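PDB 4W78: hydratase ChsH1, which catalyses, together with its partner ChsH2, the hydration of the steroid enoyl-CoA 3-OPDC-CoA to 17-HOPC-CoA during degradation of the cholesterol side chain. Local coordinates for residues A[117-129]-A[140-152]. Numbering follows the deposited sequence.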
ATOM      1  N   GLU A 117      13.146 -12.973   9.372  1.00 15.81           N
ATOM      2  CA  GLU A 117      13.876 -12.226  10.388  1.00 15.23           C
ATOM      3  C   GLU A 117      13.050 -11.063  10.906  1.00 15.77           C
ATOM      4  O   GLU A 117      12.389 -10.380  10.127  1.00 17.86           O
ATOM      5  CB  GLU A 117      15.221 -11.743   9.862  1.00 16.25           C
ATOM      6  CG  GLU A 117      16.145 -12.895   9.508  1.00 21.48           C
ATOM      7  CD  GLU A 117      17.586 -12.466   9.373  1.00 22.53           C
ATOM      8  OE1 GLU A 117      17.916 -11.767   8.391  1.00 21.67           O
ATOM      9  OE2 GLU A 117      18.385 -12.832  10.261  1.00 22.68           O
ATOM     10  N   GLN A 118      13.079 -10.875  12.219  1.00 15.81           N
ATOM     11  CA  GLN A 118      12.312  -9.841  12.911  1.00 19.04           C
ATOM     12  C   GLN A 118      13.221  -8.672  13.301  1.00 14.50           C
ATOM     13  O   GLN A 118      14.128  -8.829  14.114  1.00 17.12           O
ATOM     14  CB  GLN A 118      11.684 -10.437  14.177  1.00 26.14           C
ATOM     15  CG  GLN A 118      11.072  -9.420  15.131  1.00 28.23           C
ATOM     16  CD  GLN A 118       9.781  -8.826  14.591  1.00 28.30           C
ATOM     17  OE1 GLN A 118       8.800  -9.545  14.367  1.00 31.80           O
ATOM     18  NE2 GLN A 118       9.771  -7.512  14.384  1.00 26.07           N
ATOM     19  N   VAL A 119      12.965  -7.503  12.727  1.00 13.84           N
ATOM     20  CA  VAL A 119      13.783  -6.316  12.990  1.00 12.49           C
ATOM     21  C   VAL A 119      13.201  -5.463  14.114  1.00 12.86           C
ATOM     22  O   VAL A 119      11.981  -5.433  14.317  1.00 16.31           O
ATOM     23  CB  VAL A 119      13.909  -5.466  11.696  1.00 22.20           C
ATOM     24  CG1 VAL A 119      14.651  -4.178  11.936  1.00 26.05           C
ATOM     25  CG2 VAL A 119      14.602  -6.280  10.598  1.00 20.14           C
ATOM     26  N   SER A 120      14.078  -4.827  14.893  1.00 13.80           N
ATOM     27  CA  SER A 120      13.646  -3.811  15.855  1.00 13.53           C
ATOM     28  C   SER A 120      14.363  -2.495  15.563  1.00 14.93           C
ATOM     29  O   SER A 120      15.394  -2.487  14.909  1.00 15.80           O
ATOM     30  CB  SER A 120      13.953  -4.247  17.282  1.00 16.92           C
ATOM     31  OG  SER A 120      15.354  -4.281  17.486  1.00 22.85           O
ATOM     32  N   ILE A 121      13.811  -1.390  16.051  1.00 15.19           N
ATOM     33  CA  ILE A 121      14.397  -0.073  15.810  1.00 13.14           C
ATOM     34  C   ILE A 121      14.600   0.676  17.123  1.00 12.09           C
ATOM     35  O   ILE A 121      13.761   0.600  18.025  1.00 14.03           O
ATOM     36  CB  ILE A 121      13.503   0.765  14.856  1.00 10.75           C
ATOM     37  CG1 ILE A 121      14.154   2.111  14.505  1.00 11.91           C
ATOM     38  CG2 ILE A 121      12.095   0.960  15.450  1.00 14.55           C
ATOM     39  CD1 ILE A 121      13.347   2.920  13.475  1.00 16.00           C
ATOM     40  N   SER A 122      15.706   1.422  17.211  1.00 11.95           N
ATOM     41  CA  SER A 122      16.004   2.270  18.371  1.00 12.57           C
ATOM     42  C   SER A 122      16.506   3.596  17.843  1.00 14.56           C
ATOM     43  O   SER A 122      17.247   3.626  16.855  1.00 15.10           O
ATOM     44  CB  SER A 122      17.075   1.612  19.235  1.00 17.85           C
ATOM     45  OG  SER A 122      17.455   2.436  20.328  1.00 23.88           O
ATOM     46  N   ALA A 123      16.094   4.690  18.479  1.00 12.99           N
ATOM     47  CA  ALA A 123      16.457   6.031  18.008  1.00 13.53           C
ATOM     48  C   ALA A 123      17.159   6.817  19.104  1.00 12.54           C
ATOM     49  O   ALA A 123      16.753   6.781  20.265  1.00 14.76           O
ATOM     50  CB  ALA A 123      15.218   6.782  17.550  1.00 14.17           C
ATOM     51  N   GLU A 124      18.212   7.539  18.723  1.00 12.79           N
ATOM     52  CA  GLU A 124      18.992   8.360  19.639  1.00 13.32           C
ATOM     53  C   GLU A 124      19.105   9.743  19.022  1.00 13.33           C
ATOM     54  O   GLU A 124      19.301   9.860  17.812  1.00 16.55           O
ATOM     55  CB  GLU A 124      20.399   7.753  19.804  1.00 16.63           C
ATOM     56  CG  GLU A 124      21.285   8.483  20.788  1.00 23.86           C
ATOM     57  CD  GLU A 124      22.752   8.216  20.553  1.00 28.98           C
ATOM     58  OE1 GLU A 124      23.200   8.475  19.418  1.00 35.19           O
ATOM     59  OE2 GLU A 124      23.455   7.763  21.484  1.00 24.76           O
ATOM     60  N   LEU A 125      18.961  10.787  19.835  1.00 14.51           N
ATOM     61  CA  LEU A 125      19.163  12.155  19.376  1.00 13.69           C
ATOM     62  C   LEU A 125      20.663  12.441  19.226  1.00 18.32           C
ATOM     63  O   LEU A 125      21.470  12.083  20.093  1.00 21.42           O
ATOM     64  CB  LEU A 125      18.485  13.117  20.364  1.00 18.02           C
ATOM     65  CG  LEU A 125      18.331  14.607  20.082  1.00 21.07           C
ATOM     66  CD1 LEU A 125      17.547  14.817  18.804  1.00 20.81           C
ATOM     67  CD2 LEU A 125      17.605  15.252  21.240  1.00 19.45           C
ATOM     68  N   GLY A 126      21.033  13.051  18.100  1.00 15.48           N
ATOM     69  CA  GLY A 126      22.394  13.505  17.876  1.00 18.60           C
ATOM     70  C   GLY A 126      22.478  15.019  17.940  1.00 21.13           C
ATOM     71  O   GLY A 126      21.831  15.641  18.771  1.00 19.73           O
ATOM     72  N   ASP A 127      23.251  15.622  17.039  1.00 17.12           N
ATOM     73  CA  ASP A 127      23.458  17.067  17.087  1.00 16.81           C
ATOM     74  C   ASP A 127      22.193  17.842  16.890  1.00 16.40           C
ATOM     75  O   ASP A 127      21.423  17.542  15.984  1.00 16.81           O
ATOM     76  CB  ASP A 127      24.379  17.514  15.969  1.00 22.04           C
ATOM     77  CG  ASP A 127      25.744  17.090  16.189  1.00 31.02           C
ATOM     78  OD1 ASP A 127      26.018  16.760  17.358  1.00 30.96           O
ATOM     79  OD2 ASP A 127      26.529  17.085  15.215  1.00 30.35           O
ATOM     80  N   VAL A 128      22.027  18.867  17.710  1.00 17.20           N
ATOM     81  CA  VAL A 128      20.984  19.862  17.523  1.00 17.32           C
ATOM     82  C   VAL A 128      21.680  21.213  17.409  1.00 19.07           C
ATOM     83  O   VAL A 128      22.360  21.650  18.329  1.00 24.15           O
ATOM     84  CB  VAL A 128      19.994  19.838  18.686  1.00 19.77           C
ATOM     85  CG1 VAL A 128      18.959  20.952  18.536  1.00 21.07           C
ATOM     86  CG2 VAL A 128      19.337  18.466  18.763  1.00 18.23           C
ATOM     87  N   VAL A 129      21.539  21.847  16.252  1.00 19.60           N
ATOM     88  CA  VAL A 129      22.368  22.999  15.903  1.00 23.32           C
ATOM     89  C   VAL A 129      21.496  24.156  15.461  1.00 23.01           C
ATOM     90  O   VAL A 129      20.594  23.982  14.653  1.00 22.60           O
ATOM     91  CB  VAL A 129      23.342  22.648  14.758  1.00 26.47           C
ATOM     92  CG1 VAL A 129      24.126  23.885  14.322  1.00 31.04           C
ATOM     93  CG2 VAL A 129      24.287  21.540  15.183  1.00 29.90           C
ATOM     94  N   TRP A 140      16.475  25.325  13.180  1.00 22.15           N
ATOM     95  CA  TRP A 140      17.416  24.476  13.900  1.00 21.39           C
ATOM     96  C   TRP A 140      17.511  23.145  13.195  1.00 19.61           C
ATOM     97  O   TRP A 140      16.499  22.598  12.767  1.00 19.17           O
ATOM     98  CB  TRP A 140      16.912  24.218  15.315  1.00 20.32           C
ATOM     99  CG  TRP A 140      17.035  25.384  16.231  1.00 22.77           C
ATOM    100  CD1 TRP A 140      16.314  26.543  16.190  1.00 24.71           C
ATOM    101  CD2 TRP A 140      17.914  25.494  17.352  1.00 23.89           C
ATOM    102  NE1 TRP A 140      16.696  27.373  17.214  1.00 28.12           N
ATOM    103  CE2 TRP A 140      17.677  26.752  17.944  1.00 28.40           C
ATOM    104  CE3 TRP A 140      18.874  24.648  17.919  1.00 26.06           C
ATOM    105  CZ2 TRP A 140      18.372  27.190  19.068  1.00 30.15           C
ATOM    106  CZ3 TRP A 140      19.566  25.086  19.038  1.00 27.68           C
ATOM    107  CH2 TRP A 140      19.312  26.347  19.598  1.00 29.01           C
ATOM    108  N   PHE A 141      18.722  22.615  13.064  1.00 19.21           N
ATOM    109  CA  PHE A 141      18.882  21.285  12.491  1.00 18.06           C
ATOM    110  C   PHE A 141      18.932  20.251  13.599  1.00 17.83           C
ATOM    111  O   PHE A 141      19.585  20.467  14.620  1.00 19.47           O
ATOM    112  CB  PHE A 141      20.157  21.197  11.645  1.00 18.61           C
ATOM    113  CG  PHE A 141      20.115  22.031  10.384  1.00 20.64           C
ATOM    114  CD1 PHE A 141      19.576  21.512   9.226  1.00 21.92           C
ATOM    115  CD2 PHE A 141      20.625  23.318  10.366  1.00 25.25           C
ATOM    116  CE1 PHE A 141      19.543  22.260   8.060  1.00 24.50           C
ATOM    117  CE2 PHE A 141      20.591  24.078   9.205  1.00 28.94           C
ATOM    118  CZ  PHE A 141      20.048  23.542   8.054  1.00 27.14           C
ATOM    119  N   ILE A 142      18.239  19.139  13.381  1.00 16.99           N
ATOM    120  CA  ILE A 142      18.158  18.062  14.369  1.00 16.68           C
ATOM    121  C   ILE A 142      18.584  16.756  13.711  1.00 16.15           C
ATOM    122  O   ILE A 142      17.995  16.332  12.711  1.00 16.29           O
ATOM    123  CB  ILE A 142      16.728  17.907  14.887  1.00 16.96           C
ATOM    124  CG1 ILE A 142      16.315  19.163  15.651  1.00 19.92           C
ATOM    125  CG2 ILE A 142      16.618  16.683  15.797  1.00 18.08           C
ATOM    126  CD1 ILE A 142      14.997  19.722  15.196  1.00 22.44           C
ATOM    127  N   ASN A 143      19.628  16.136  14.257  1.00 15.05           N
ATOM    128  CA  ASN A 143      20.099  14.830  13.812  1.00 13.70           C
ATOM    129  C   ASN A 143      19.654  13.711  14.728  1.00 12.51           C
ATOM    130  O   ASN A 143      19.545  13.898  15.956  1.00 14.83           O
ATOM    131  CB  ASN A 143      21.624  14.818  13.754  1.00 15.46           C
ATOM    132  CG  ASN A 143      22.168  15.758  12.699  1.00 22.58           C
ATOM    133  OD1 ASN A 143      22.388  15.360  11.559  1.00 27.24           O
ATOM    134  ND2 ASN A 143      22.361  17.012  13.070  1.00 26.50           N
ATOM    135  N   GLN A 144      19.391  12.555  14.141  1.00 12.22           N
ATOM    136  CA  GLN A 144      19.100  11.339  14.913  1.00 11.40           C
ATOM    137  C   GLN A 144      19.948  10.192  14.406  1.00 12.35           C
ATOM    138  O   GLN A 144      20.202  10.096  13.196  1.00 16.50           O
ATOM    139  CB  GLN A 144      17.636  10.954  14.773  1.00 17.02           C
ATOM    140  CG  GLN A 144      16.650  11.820  15.526  1.00 21.19           C
ATOM    141  CD  GLN A 144      15.238  11.304  15.341  1.00 27.58           C
ATOM    142  OE1 GLN A 144      14.537  11.696  14.406  1.00 33.55           O
ATOM    143  NE2 GLN A 144      14.828  10.390  16.207  1.00 25.86           N
ATOM    144  N   HIS A 145      20.389   9.315  15.309  1.00 11.79           N
ATOM    145  CA  HIS A 145      21.032   8.067  14.922  1.00 11.38           C
ATOM    146  C   HIS A 145      20.063   6.928  15.216  1.00 11.12           C
ATOM    147  O   HIS A 145      19.676   6.701  16.371  1.00 13.68           O
ATOM    148  CB  HIS A 145      22.348   7.843  15.668  1.00 12.42           C
ATOM    149  CG  HIS A 145      23.133   6.657  15.176  1.00 15.69           C
ATOM    150  ND1 HIS A 145      24.012   5.967  15.973  1.00 17.68           N
ATOM    151  CD2 HIS A 145      23.173   6.038  13.974  1.00 18.76           C
ATOM    152  CE1 HIS A 145      24.568   4.982  15.298  1.00 22.46           C
ATOM    153  NE2 HIS A 145      24.080   5.006  14.077  1.00 17.63           N
ATOM    154  N   ILE A 146      19.645   6.252  14.161  1.00 11.41           N
ATOM    155  CA  ILE A 146      18.716   5.132  14.245  1.00 12.13           C
ATOM    156  C   ILE A 146      19.509   3.862  14.048  1.00 14.67           C
ATOM    157  O   ILE A 146      20.370   3.796  13.162  1.00 14.94           O
ATOM    158  CB  ILE A 146      17.723   5.214  13.077  1.00 16.60           C
ATOM    159  CG1 ILE A 146      17.010   6.567  13.034  1.00 25.86           C
ATOM    160  CG2 ILE A 146      16.772   4.008  13.048  1.00 15.57           C
ATOM    161  CD1 ILE A 146      16.507   7.049  14.318  1.00 23.78           C
ATOM    162  N   VAL A 147      19.227   2.847  14.856  1.00 12.84           N
ATOM    163  CA  VAL A 147      19.865   1.545  14.685  1.00 14.42           C
ATOM    164  C   VAL A 147      18.794   0.454  14.604  1.00 13.31           C
ATOM    165  O   VAL A 147      17.850   0.445  15.401  1.00 14.11           O
ATOM    166  CB  VAL A 147      20.858   1.235  15.820  1.00 15.96           C
ATOM    167  CG1 VAL A 147      21.490  -0.129  15.634  1.00 16.99           C
ATOM    168  CG2 VAL A 147      21.948   2.324  15.902  1.00 15.82           C
ATOM    169  N   TRP A 148      18.930  -0.435  13.625  1.00 11.29           N
ATOM    170  CA  TRP A 148      18.066  -1.605  13.526  1.00 10.69           C
ATOM    171  C   TRP A 148      18.828  -2.848  13.926  1.00 12.81           C
ATOM    172  O   TRP A 148      20.005  -3.022  13.569  1.00 13.76           O
ATOM    173  CB  TRP A 148      17.537  -1.806  12.103  1.00 12.15           C
ATOM    174  CG  TRP A 148      16.534  -0.777  11.645  1.00 12.43           C
ATOM    175  CD1 TRP A 148      15.180  -0.821  11.818  1.00 13.67           C
ATOM    176  CD2 TRP A 148      16.811   0.431  10.928  1.00 12.95           C
ATOM    177  NE1 TRP A 148      14.590   0.287  11.235  1.00 12.24           N
ATOM    178  CE2 TRP A 148      15.576   1.064  10.680  1.00 11.17           C
ATOM    179  CE3 TRP A 148      17.987   1.027  10.443  1.00 14.70           C
ATOM    180  CZ2 TRP A 148      15.480   2.274   9.991  1.00 10.98           C
ATOM    181  CZ3 TRP A 148      17.888   2.228   9.741  1.00 15.30           C
ATOM    182  CH2 TRP A 148      16.644   2.842   9.531  1.00 12.91           C
ATOM    183  N   GLN A 149      18.131  -3.726  14.637  1.00 12.41           N
ATOM    184  CA  GLN A 149      18.702  -4.974  15.104  1.00 15.23           C
ATOM    185  C   GLN A 149      17.832  -6.159  14.726  1.00 18.05           C
ATOM    186  O   GLN A 149      16.619  -6.027  14.543  1.00 16.78           O
ATOM    187  CB  GLN A 149      18.847  -4.946  16.622  1.00 18.91           C
ATOM    188  CG  GLN A 149      19.800  -3.884  17.113  1.00 18.43           C
ATOM    189  CD  GLN A 149      20.001  -3.973  18.600  1.00 28.46           C
ATOM    190  OE1 GLN A 149      19.082  -3.713  19.375  1.00 35.51           O
ATOM    191  NE2 GLN A 149      21.195  -4.370  19.012  1.00 30.58           N
ATOM    192  N   VAL A 150      18.465  -7.320  14.621  1.00 15.52           N
ATOM    193  CA  VAL A 150      17.748  -8.586  14.625  1.00 15.70           C
ATOM    194  C   VAL A 150      18.275  -9.283  15.864  1.00 20.11           C
ATOM    195  O   VAL A 150      19.452  -9.629  15.932  1.00 22.05           O
ATOM    196  CB  VAL A 150      18.027  -9.406  13.360  1.00 16.26           C
ATOM    197  CG1 VAL A 150      17.438 -10.811  13.496  1.00 19.03           C
ATOM    198  CG2 VAL A 150      17.450  -8.694  12.124  1.00 17.37           C
ATOM    199  N   GLY A 151      17.420  -9.437  16.872  1.00 20.79           N
ATOM    200  CA  GLY A 151      17.890  -9.854  18.183  1.00 25.26           C
ATOM    201  C   GLY A 151      18.838  -8.799  18.728  1.00 26.41           C
ATOM    202  O   GLY A 151      18.501  -7.613  18.773  1.00 27.20           O
ATOM    203  N   ASP A 152      20.033  -9.225  19.125  1.00 29.75           N
ATOM    204  CA  ASP A 152      21.042  -8.300  19.636  1.00 30.15           C
ATOM    205  C   ASP A 152      22.066  -7.894  18.573  1.00 30.10           C
ATOM    206  O   ASP A 152      23.075  -7.264  18.888  1.00 32.79           O
ATOM    207  CB  ASP A 152      21.780  -8.924  20.824  1.00 33.37           C
ATOM    208  CG  ASP A 152      20.916  -9.022  22.065  1.00 38.79           C
ATOM    209  OD1 ASP A 152      20.088  -8.112  22.291  1.00 42.61           O
ATOM    210  OD2 ASP A 152      21.073 -10.009  22.819  1.00 44.95           O
TER
HETATM  211  O   HOH W   1      14.617  -8.237  16.709  1.00 24.73           O
HETATM  212  O   HOH W   2      15.983  -6.769  18.317  1.00 28.72           O
HETATM  213  O   HOH W   3      17.205  -1.518  17.623  1.00 29.92           O
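Strands 119-134 and 139-150 form an antiparallel beta hairpin in the HotDog-type sheet, where S120, S122 and E124 make hydrogen-bonded pairs with Q149, V147 and H145. A beta bulge between L125 and V128 then shifts the register by one residue. G126 N donates to N143 O (2.7 Å), approaching from above the carbonyl plane, while D127 O accepts both N143 N (2.9 Å) and N143 ND2 (3.1 Å). With CG beside its own backbone N (chi1 -66°), N143 swings its amide back onto the carbonyl that its main chain already binds, a double grip on the bulge. Pairing resumes with V128 opposite I142, and V129 and F141 then form a hydrogen-bonded pair.

On the face bearing V119, I121 and A123, the side chains of I121 and W148 run side by side: I121 CG1 makes a CH-pi contact over the five-membered ring, 4.2 Å from its centroid, and V119 CG1 meets W148 CD1 at 3.4 Å, while W148 NE1 is hydrogen-bonded to T71 OG1. I146 CG2 touches I121 CG1 (3.5 Å), and its other branch presses CD1 tightly against A123 CB (3.5 Å). Near the open end of the hairpin, a water bridges Q118 O and G151 N.

Strand 153-165 flanks 140-150, whereas 21-22 pairs beside 119-129. Helix 85-94 packs on L125, V128 and I142, and helix 3-13 also reaches L125 and V128.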